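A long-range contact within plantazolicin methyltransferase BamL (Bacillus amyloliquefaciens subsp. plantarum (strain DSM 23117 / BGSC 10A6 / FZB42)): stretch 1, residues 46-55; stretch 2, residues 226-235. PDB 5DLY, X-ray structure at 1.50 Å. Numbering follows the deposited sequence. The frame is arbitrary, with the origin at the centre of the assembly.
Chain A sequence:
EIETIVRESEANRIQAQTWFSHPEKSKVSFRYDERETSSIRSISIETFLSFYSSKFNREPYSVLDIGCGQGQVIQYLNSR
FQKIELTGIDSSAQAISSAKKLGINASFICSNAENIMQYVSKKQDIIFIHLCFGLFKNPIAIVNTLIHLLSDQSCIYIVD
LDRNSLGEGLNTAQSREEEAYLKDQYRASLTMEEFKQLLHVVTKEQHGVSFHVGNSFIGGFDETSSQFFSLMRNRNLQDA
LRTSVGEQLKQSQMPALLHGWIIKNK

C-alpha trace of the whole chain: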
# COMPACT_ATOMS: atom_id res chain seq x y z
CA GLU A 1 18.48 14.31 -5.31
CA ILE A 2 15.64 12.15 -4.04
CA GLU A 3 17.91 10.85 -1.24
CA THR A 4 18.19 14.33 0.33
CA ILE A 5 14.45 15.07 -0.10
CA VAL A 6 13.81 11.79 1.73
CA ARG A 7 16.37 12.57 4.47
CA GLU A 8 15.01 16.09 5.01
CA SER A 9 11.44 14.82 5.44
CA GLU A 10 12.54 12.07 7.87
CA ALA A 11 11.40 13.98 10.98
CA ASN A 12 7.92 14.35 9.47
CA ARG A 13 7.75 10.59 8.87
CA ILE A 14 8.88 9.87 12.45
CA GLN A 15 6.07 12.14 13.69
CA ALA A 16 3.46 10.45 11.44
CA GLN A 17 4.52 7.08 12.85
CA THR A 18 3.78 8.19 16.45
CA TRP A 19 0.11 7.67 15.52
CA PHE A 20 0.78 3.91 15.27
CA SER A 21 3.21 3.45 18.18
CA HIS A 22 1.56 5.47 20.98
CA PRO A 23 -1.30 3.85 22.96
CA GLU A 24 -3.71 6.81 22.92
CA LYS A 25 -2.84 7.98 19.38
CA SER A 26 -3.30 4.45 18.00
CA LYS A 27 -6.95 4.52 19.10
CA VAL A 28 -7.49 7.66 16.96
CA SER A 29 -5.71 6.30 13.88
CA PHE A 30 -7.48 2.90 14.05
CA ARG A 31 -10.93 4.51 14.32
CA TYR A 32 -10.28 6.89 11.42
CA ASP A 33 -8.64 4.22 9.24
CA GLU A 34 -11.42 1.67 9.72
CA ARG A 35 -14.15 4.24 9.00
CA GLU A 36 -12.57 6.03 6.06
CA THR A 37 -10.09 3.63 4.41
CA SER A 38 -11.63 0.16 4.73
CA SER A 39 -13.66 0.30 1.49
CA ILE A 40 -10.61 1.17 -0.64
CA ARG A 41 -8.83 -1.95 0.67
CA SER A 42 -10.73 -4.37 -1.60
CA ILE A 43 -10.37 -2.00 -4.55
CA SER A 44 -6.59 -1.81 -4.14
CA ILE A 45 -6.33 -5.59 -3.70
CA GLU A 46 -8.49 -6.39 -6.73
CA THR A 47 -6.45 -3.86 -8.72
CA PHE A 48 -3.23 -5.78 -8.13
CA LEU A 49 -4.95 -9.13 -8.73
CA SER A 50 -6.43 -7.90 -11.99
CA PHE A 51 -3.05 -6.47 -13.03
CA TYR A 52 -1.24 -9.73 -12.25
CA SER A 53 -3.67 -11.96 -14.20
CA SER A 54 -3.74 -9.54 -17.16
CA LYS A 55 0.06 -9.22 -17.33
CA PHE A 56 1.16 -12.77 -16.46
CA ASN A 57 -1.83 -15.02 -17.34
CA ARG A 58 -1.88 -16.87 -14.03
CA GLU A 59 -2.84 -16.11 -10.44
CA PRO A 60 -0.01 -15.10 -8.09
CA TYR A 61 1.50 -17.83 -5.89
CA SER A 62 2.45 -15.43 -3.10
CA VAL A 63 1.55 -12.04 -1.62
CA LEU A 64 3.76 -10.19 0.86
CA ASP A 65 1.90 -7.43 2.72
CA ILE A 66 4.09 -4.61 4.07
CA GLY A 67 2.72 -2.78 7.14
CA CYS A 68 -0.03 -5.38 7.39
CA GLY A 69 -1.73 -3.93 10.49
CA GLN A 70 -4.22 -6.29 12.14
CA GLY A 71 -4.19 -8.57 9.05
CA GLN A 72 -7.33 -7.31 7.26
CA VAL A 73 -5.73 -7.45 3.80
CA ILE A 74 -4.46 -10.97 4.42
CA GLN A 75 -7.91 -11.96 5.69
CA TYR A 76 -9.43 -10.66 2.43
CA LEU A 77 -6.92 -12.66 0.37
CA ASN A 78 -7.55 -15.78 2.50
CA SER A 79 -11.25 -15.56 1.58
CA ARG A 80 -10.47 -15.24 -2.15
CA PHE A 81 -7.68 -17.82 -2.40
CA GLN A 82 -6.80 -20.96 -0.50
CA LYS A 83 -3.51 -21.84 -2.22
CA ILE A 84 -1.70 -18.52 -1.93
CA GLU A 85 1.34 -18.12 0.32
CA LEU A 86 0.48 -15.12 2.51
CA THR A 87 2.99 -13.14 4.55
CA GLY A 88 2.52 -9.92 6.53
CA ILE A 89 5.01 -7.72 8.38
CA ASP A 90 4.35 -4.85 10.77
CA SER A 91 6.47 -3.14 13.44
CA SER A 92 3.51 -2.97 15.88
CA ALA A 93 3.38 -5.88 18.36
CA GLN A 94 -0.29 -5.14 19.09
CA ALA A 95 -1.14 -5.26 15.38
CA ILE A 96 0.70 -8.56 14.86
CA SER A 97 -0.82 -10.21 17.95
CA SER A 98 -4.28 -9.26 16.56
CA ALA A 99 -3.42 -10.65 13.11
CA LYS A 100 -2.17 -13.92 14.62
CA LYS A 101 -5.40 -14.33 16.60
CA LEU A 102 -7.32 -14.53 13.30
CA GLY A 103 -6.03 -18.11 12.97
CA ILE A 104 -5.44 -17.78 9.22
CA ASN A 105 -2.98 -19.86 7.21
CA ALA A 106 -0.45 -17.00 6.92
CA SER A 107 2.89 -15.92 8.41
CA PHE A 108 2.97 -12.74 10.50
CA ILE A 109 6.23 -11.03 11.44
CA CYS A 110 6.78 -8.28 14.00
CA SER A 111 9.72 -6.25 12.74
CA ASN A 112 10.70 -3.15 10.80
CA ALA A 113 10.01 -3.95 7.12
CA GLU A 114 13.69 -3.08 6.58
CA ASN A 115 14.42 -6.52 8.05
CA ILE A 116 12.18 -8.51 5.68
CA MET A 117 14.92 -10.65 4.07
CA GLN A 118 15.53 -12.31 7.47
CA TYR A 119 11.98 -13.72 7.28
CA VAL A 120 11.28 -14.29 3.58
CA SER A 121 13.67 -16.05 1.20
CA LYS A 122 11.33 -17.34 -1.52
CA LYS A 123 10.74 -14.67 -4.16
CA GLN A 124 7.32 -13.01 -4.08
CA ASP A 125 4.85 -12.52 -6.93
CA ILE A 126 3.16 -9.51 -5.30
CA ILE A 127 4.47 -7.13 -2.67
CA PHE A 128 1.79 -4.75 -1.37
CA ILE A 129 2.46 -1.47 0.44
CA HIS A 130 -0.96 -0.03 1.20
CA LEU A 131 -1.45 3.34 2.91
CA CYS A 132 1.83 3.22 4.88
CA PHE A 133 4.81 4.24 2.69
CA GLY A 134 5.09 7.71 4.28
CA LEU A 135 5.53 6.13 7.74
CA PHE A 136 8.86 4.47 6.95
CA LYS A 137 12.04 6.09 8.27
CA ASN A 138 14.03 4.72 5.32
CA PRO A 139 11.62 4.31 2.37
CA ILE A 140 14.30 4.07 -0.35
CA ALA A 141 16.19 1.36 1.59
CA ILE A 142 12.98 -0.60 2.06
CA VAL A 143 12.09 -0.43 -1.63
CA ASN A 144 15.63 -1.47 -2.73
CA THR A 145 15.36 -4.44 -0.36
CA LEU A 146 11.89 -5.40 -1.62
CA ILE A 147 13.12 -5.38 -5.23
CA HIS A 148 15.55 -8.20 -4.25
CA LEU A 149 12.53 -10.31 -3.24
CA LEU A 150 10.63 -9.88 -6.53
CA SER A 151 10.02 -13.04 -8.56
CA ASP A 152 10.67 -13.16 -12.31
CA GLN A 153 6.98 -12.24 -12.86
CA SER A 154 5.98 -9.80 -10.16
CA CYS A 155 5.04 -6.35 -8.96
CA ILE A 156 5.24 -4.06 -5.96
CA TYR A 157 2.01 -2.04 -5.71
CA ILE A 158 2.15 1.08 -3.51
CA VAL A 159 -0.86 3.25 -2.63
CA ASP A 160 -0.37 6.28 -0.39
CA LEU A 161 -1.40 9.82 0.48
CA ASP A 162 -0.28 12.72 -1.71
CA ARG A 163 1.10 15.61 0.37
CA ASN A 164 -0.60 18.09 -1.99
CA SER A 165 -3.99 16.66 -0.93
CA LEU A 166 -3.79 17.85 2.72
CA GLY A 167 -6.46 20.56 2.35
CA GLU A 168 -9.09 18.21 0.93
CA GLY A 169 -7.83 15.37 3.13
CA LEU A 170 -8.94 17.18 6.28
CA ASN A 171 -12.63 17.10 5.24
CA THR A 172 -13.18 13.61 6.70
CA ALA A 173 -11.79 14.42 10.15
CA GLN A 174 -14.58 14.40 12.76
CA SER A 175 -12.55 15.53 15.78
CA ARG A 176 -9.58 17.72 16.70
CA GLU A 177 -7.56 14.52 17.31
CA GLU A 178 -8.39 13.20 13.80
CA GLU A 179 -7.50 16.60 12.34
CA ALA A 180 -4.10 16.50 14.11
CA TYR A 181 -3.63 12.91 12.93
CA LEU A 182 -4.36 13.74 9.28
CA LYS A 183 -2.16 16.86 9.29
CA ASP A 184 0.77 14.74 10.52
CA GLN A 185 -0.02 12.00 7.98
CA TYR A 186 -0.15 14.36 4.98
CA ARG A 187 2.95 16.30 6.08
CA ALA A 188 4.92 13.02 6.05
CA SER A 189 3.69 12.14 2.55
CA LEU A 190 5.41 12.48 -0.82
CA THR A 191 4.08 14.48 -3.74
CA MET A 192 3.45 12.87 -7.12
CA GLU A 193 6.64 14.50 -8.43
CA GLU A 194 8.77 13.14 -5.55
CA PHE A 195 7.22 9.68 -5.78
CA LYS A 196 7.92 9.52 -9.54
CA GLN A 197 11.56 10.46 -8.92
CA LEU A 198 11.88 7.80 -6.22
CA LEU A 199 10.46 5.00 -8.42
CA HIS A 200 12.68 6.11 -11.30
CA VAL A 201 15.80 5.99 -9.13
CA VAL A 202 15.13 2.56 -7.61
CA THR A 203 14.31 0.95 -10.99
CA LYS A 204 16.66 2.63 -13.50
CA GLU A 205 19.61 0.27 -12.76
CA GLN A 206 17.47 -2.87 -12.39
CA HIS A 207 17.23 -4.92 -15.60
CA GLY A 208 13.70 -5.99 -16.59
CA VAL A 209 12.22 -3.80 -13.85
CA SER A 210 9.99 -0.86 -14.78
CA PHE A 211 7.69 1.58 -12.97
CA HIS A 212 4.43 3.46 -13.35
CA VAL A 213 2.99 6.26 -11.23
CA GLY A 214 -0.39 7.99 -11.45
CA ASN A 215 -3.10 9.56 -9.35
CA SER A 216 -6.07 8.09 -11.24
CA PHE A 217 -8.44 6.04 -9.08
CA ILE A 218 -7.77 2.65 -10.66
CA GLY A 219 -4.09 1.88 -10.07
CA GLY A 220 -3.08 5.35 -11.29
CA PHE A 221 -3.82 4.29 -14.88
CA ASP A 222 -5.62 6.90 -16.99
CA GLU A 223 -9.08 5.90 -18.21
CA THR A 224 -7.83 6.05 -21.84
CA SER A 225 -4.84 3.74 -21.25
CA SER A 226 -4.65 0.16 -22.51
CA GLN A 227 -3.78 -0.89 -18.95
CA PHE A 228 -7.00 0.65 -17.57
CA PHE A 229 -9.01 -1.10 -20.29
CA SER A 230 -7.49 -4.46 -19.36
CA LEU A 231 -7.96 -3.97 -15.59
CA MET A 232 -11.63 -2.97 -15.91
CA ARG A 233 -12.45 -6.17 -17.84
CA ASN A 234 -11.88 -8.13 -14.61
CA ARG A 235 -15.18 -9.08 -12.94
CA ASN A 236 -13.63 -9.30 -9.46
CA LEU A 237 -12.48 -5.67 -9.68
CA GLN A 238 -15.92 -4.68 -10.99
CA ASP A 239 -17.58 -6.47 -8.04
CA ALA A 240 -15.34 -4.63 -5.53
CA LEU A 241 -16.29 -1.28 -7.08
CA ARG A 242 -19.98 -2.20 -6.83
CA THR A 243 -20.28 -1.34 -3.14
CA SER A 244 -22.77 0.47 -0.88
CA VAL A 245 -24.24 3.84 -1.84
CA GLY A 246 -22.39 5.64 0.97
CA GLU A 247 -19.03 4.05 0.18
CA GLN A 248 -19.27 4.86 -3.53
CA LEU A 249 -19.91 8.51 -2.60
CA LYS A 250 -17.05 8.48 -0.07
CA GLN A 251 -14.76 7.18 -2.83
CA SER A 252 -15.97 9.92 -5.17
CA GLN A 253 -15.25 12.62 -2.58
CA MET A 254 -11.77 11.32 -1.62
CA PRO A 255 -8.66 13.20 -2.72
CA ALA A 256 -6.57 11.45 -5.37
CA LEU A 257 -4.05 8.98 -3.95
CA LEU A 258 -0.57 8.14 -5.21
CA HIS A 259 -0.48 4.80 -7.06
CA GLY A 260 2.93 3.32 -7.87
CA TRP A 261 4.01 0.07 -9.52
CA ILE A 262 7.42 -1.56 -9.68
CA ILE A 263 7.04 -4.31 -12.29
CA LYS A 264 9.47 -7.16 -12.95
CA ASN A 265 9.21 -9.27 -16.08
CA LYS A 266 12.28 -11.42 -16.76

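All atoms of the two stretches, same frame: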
# COMPACT_ATOMS: atom_id res chain seq x y z
N GLU A 46 -8.01 -5.88 -5.44
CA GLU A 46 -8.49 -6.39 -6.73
C GLU A 46 -7.76 -5.74 -7.91
O GLU A 46 -7.66 -6.34 -8.99
CB GLU A 46 -10.01 -6.25 -6.87
CG GLU A 46 -10.82 -7.09 -5.87
CD GLU A 46 -10.57 -8.59 -5.96
OE1 GLU A 46 -10.05 -9.08 -6.98
OE2 GLU A 46 -10.90 -9.30 -4.99
N THR A 47 -7.23 -4.53 -7.69
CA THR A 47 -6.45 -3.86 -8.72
C THR A 47 -5.17 -4.64 -8.95
O THR A 47 -4.85 -4.95 -10.09
CB THR A 47 -6.16 -2.39 -8.36
OG1 THR A 47 -7.39 -1.67 -8.31
CG2 THR A 47 -5.25 -1.72 -9.39
N PHE A 48 -4.46 -5.02 -7.88
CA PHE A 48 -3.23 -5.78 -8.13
C PHE A 48 -3.48 -7.19 -8.64
O PHE A 48 -2.71 -7.70 -9.45
CB PHE A 48 -2.18 -5.68 -7.00
CG PHE A 48 -2.50 -6.46 -5.74
CD1 PHE A 48 -2.55 -7.85 -5.73
CD2 PHE A 48 -2.62 -5.78 -4.52
CE1 PHE A 48 -2.78 -8.55 -4.54
CE2 PHE A 48 -2.85 -6.47 -3.34
CZ PHE A 48 -2.94 -7.85 -3.35
N LEU A 49 -4.58 -7.81 -8.21
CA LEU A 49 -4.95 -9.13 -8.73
C LEU A 49 -5.32 -9.08 -10.20
O LEU A 49 -4.93 -9.96 -10.98
CB LEU A 49 -6.06 -9.75 -7.89
CG LEU A 49 -5.66 -10.10 -6.46
CD1 LEU A 49 -6.88 -10.55 -5.69
CD2 LEU A 49 -4.57 -11.17 -6.43
N SER A 50 -6.06 -8.05 -10.59
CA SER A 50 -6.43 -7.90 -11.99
C SER A 50 -5.20 -7.62 -12.84
O SER A 50 -5.06 -8.18 -13.93
CB SER A 50 -7.46 -6.79 -12.17
OG SER A 50 -7.74 -6.61 -13.55
N PHE A 51 -4.30 -6.78 -12.33
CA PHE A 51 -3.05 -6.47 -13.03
C PHE A 51 -2.24 -7.74 -13.25
O PHE A 51 -1.78 -7.99 -14.37
CB PHE A 51 -2.22 -5.44 -12.25
CG PHE A 51 -0.90 -5.11 -12.91
CD1 PHE A 51 0.25 -5.86 -12.62
CD2 PHE A 51 -0.81 -4.06 -13.82
CE1 PHE A 51 1.46 -5.56 -13.23
CE2 PHE A 51 0.41 -3.76 -14.43
CZ PHE A 51 1.54 -4.51 -14.14
N TYR A 52 -2.10 -8.54 -12.20
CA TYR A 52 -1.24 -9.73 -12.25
C TYR A 52 -1.74 -10.74 -13.29
O TYR A 52 -0.95 -11.22 -14.12
CB TYR A 52 -1.07 -10.36 -10.85
CG TYR A 52 0.11 -11.31 -10.81
CD1 TYR A 52 -0.02 -12.64 -11.23
CD2 TYR A 52 1.37 -10.87 -10.41
CE1 TYR A 52 1.06 -13.50 -11.24
CE2 TYR A 52 2.46 -11.73 -10.40
CZ TYR A 52 2.30 -13.04 -10.83
OH TYR A 52 3.38 -13.89 -10.84
N SER A 53 -3.03 -11.03 -13.25
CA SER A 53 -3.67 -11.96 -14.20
C SER A 53 -3.60 -11.46 -15.64
O SER A 53 -3.35 -12.24 -16.56
CB SER A 53 -5.12 -12.23 -13.81
OG SER A 53 -5.21 -13.28 -12.86
N SER A 54 -3.81 -10.16 -15.83
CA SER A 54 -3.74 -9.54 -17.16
C SER A 54 -2.32 -9.64 -17.73
O SER A 54 -2.13 -10.07 -18.87
CB SER A 54 -4.21 -8.08 -17.10
OG SER A 54 -4.11 -7.45 -18.36
N LYS A 55 -1.34 -9.26 -16.91
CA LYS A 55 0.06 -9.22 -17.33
C LYS A 55 0.67 -10.62 -17.48
O LYS A 55 1.35 -10.89 -18.47
CB LYS A 55 0.89 -8.37 -16.35
CG LYS A 55 2.35 -8.19 -16.72
CD LYS A 55 2.61 -7.01 -17.63
CE LYS A 55 4.11 -6.83 -17.85
NZ LYS A 55 4.43 -5.70 -18.77
N SER A 226 -4.40 1.57 -22.23
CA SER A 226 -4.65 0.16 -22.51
C SER A 226 -4.66 -0.66 -21.22
O SER A 226 -5.40 -1.64 -21.11
CB SER A 226 -3.60 -0.40 -23.48
OG SER A 226 -2.29 -0.06 -23.05
N GLN A 227 -3.85 -0.23 -20.25
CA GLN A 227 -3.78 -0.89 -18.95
C GLN A 227 -5.11 -0.77 -18.21
O GLN A 227 -5.60 -1.75 -17.65
CB GLN A 227 -2.64 -0.31 -18.11
CG GLN A 227 -2.21 -1.23 -16.98
CD GLN A 227 -1.00 -2.07 -17.34
OE1 GLN A 227 -1.11 -3.28 -17.56
NE2 GLN A 227 0.17 -1.44 -17.41
N PHE A 228 -5.69 0.43 -18.20
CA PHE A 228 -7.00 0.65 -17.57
C PHE A 228 -8.05 -0.24 -18.23
O PHE A 228 -8.81 -0.92 -17.54
CB PHE A 228 -7.40 2.12 -17.63
CG PHE A 228 -8.74 2.43 -17.03
CD1 PHE A 228 -8.85 2.81 -15.69
CD2 PHE A 228 -9.90 2.39 -17.80
CE1 PHE A 228 -10.08 3.11 -15.13
CE2 PHE A 228 -11.14 2.69 -17.24
CZ PHE A 228 -11.23 3.07 -15.91
N PHE A 229 -8.07 -0.26 -19.56
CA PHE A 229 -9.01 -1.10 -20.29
C PHE A 229 -8.92 -2.55 -19.84
O PHE A 229 -9.93 -3.17 -19.55
CB PHE A 229 -8.80 -1.01 -21.81
CG PHE A 229 -9.84 -1.73 -22.62
CD1 PHE A 229 -9.66 -3.05 -22.99
CD2 PHE A 229 -11.02 -1.08 -23.00
CE1 PHE A 229 -10.63 -3.72 -23.74
CE2 PHE A 229 -11.98 -1.74 -23.74
CZ PHE A 229 -11.79 -3.06 -24.11
N SER A 230 -7.70 -3.07 -19.76
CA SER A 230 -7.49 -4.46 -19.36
C SER A 230 -7.96 -4.71 -17.92
O SER A 230 -8.68 -5.67 -17.67
CB SER A 230 -6.02 -4.88 -19.51
OG SER A 230 -5.57 -4.71 -20.84
N LEU A 231 -7.56 -3.84 -16.99
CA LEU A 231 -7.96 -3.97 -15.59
C LEU A 231 -9.47 -4.02 -15.41
O LEU A 231 -9.98 -4.87 -14.68
CB LEU A 231 -7.38 -2.83 -14.74
CG LEU A 231 -5.87 -2.76 -14.57
CD1 LEU A 231 -5.48 -1.52 -13.78
CD2 LEU A 231 -5.35 -4.00 -13.86
N MET A 232 -10.18 -3.11 -16.08
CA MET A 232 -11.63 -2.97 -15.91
C MET A 232 -12.46 -4.11 -16.52
O MET A 232 -13.66 -4.21 -16.25
CB MET A 232 -12.11 -1.61 -16.43
CG MET A 232 -11.73 -0.43 -15.53
SD MET A 232 -12.09 -0.65 -13.77
CE MET A 232 -13.86 -0.90 -13.82
N ARG A 233 -11.83 -4.95 -17.33
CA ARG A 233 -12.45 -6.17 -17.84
C ARG A 233 -12.63 -7.24 -16.76
O ARG A 233 -13.42 -8.17 -16.92
CB ARG A 233 -11.64 -6.75 -19.00
CG ARG A 233 -11.92 -6.12 -20.35
CD ARG A 233 -10.94 -6.60 -21.42
NE ARG A 233 -11.05 -8.03 -21.71
CZ ARG A 233 -11.51 -8.56 -22.84
NH1 ARG A 233 -11.92 -7.78 -23.84
NH2 ARG A 233 -11.55 -9.87 -22.99
N ASN A 234 -11.89 -7.11 -15.66
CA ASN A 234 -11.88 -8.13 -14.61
C ASN A 234 -13.11 -8.01 -13.71
O ASN A 234 -13.30 -6.99 -13.05
CB ASN A 234 -10.58 -8.04 -13.80
CG ASN A 234 -10.40 -9.21 -12.84
OD1 ASN A 234 -11.19 -9.38 -11.91
ND2 ASN A 234 -9.35 -10.00 -13.05
N ARG A 235 -13.92 -9.07 -13.69
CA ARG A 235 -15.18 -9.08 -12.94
C ARG A 235 -15.01 -8.93 -11.43
O ARG A 235 -15.89 -8.38 -10.76
CB ARG A 235 -16.00 -10.33 -13.26
CG ARG A 235 -16.71 -10.28 -14.60
CD ARG A 235 -17.54 -11.54 -14.83
NE ARG A 235 -16.70 -12.68 -15.20
CZ ARG A 235 -16.69 -13.26 -16.40
NH1 ARG A 235 -17.49 -12.82 -17.37
NH2 ARG A 235 -15.89 -14.29 -16.63
O HOH W 1 -7.22 -9.42 -15.15

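This is a compact crossing of two helices, distant in sequence, in which small serines let the backbones come close, a leucine fills the space between them, and a single direct hydrogen bond, reinforced by a water bridge, ties the helices together. Residues 46-55 are helical throughout, within a longer helix, and the second stretch begins as a helix at Ser226 and has left the helix by Asn234. The axes approach to 9.1 Å with 104° between their N-to-C directions, so they cross nearly at right angles. Such a crossing concentrates contact in a small patch rather than spreading it along both helices, and the surface buried, both sides summed, is 397 Å².

The backbones are nearest at Ser50 and Leu231, whose CA atoms lie 5.5 Å apart. Serine suits this point because its side chain is short and carries a polar group. Its CA-to-CB bond points toward the second stretch, and with chi1 in the t well Ser50 OG donates a hydrogen bond to Leu231 O at 3.1 Å. That carbonyl lies near the end of its helix and also accepts a hydrogen bond from Asn234 N, at 3.1 Å from Leu231 O, so the serine joins a bond that helps shape the turn. Ser50 OG also packs against Asn234 CB at 3.2 Å.

Leu231 supplies the main apolar contact and loses more surface to the other stretch than any other residue here. Its CA-to-CB bond points sideways, but the end of the side chain comes nearer, and Leu231 CD2 rests against the first helix, 3.3 Å from Phe51 N and 3.9 Å from Thr47 O. These two backbone atoms are already paired within their own helix, Phe51 N donating to Thr47 O at 2.9 Å, so a methyl group can cover them without leaving either unsatisfied. The same Leu231 CD2 lies 3.8 Å from Phe51 CB, an apolar contact, and 3.6 Å from Ser50 OG.

Farther along, Phe51 leaves its helix sideways, but its ring comes near Gln227, with Phe51 CE2 3.5 Å from Gln227 OE1 in an oblique approach. A long, flexible glutamine can reach the ring while keeping a polar end at this partly exposed site. One turn on from Ser50, Ser54 meets Ser230: Ser54 OG lies 3.4 Å from Ser230 CB. Here again small side chains permit close packing, with the CA atoms of Ser54 and Ser230 6.7 Å apart. The Ser230 hydroxyl serves its own helix, Ser230 OG donating to Ser226 O at 3.1 Å.

Asn234 completes the contact. It occupies the N-cap position of the next helix, a common place for asparagine because its side-chain oxygen can accept from a free backbone NH; OD1 does so just beyond the stretch. The amide's other end remains available, and Asn234 ND2 donates to a water at 3.0 Å. That water in turn donates to Ser50 O at 2.8 Å, linking the cap to the first helix.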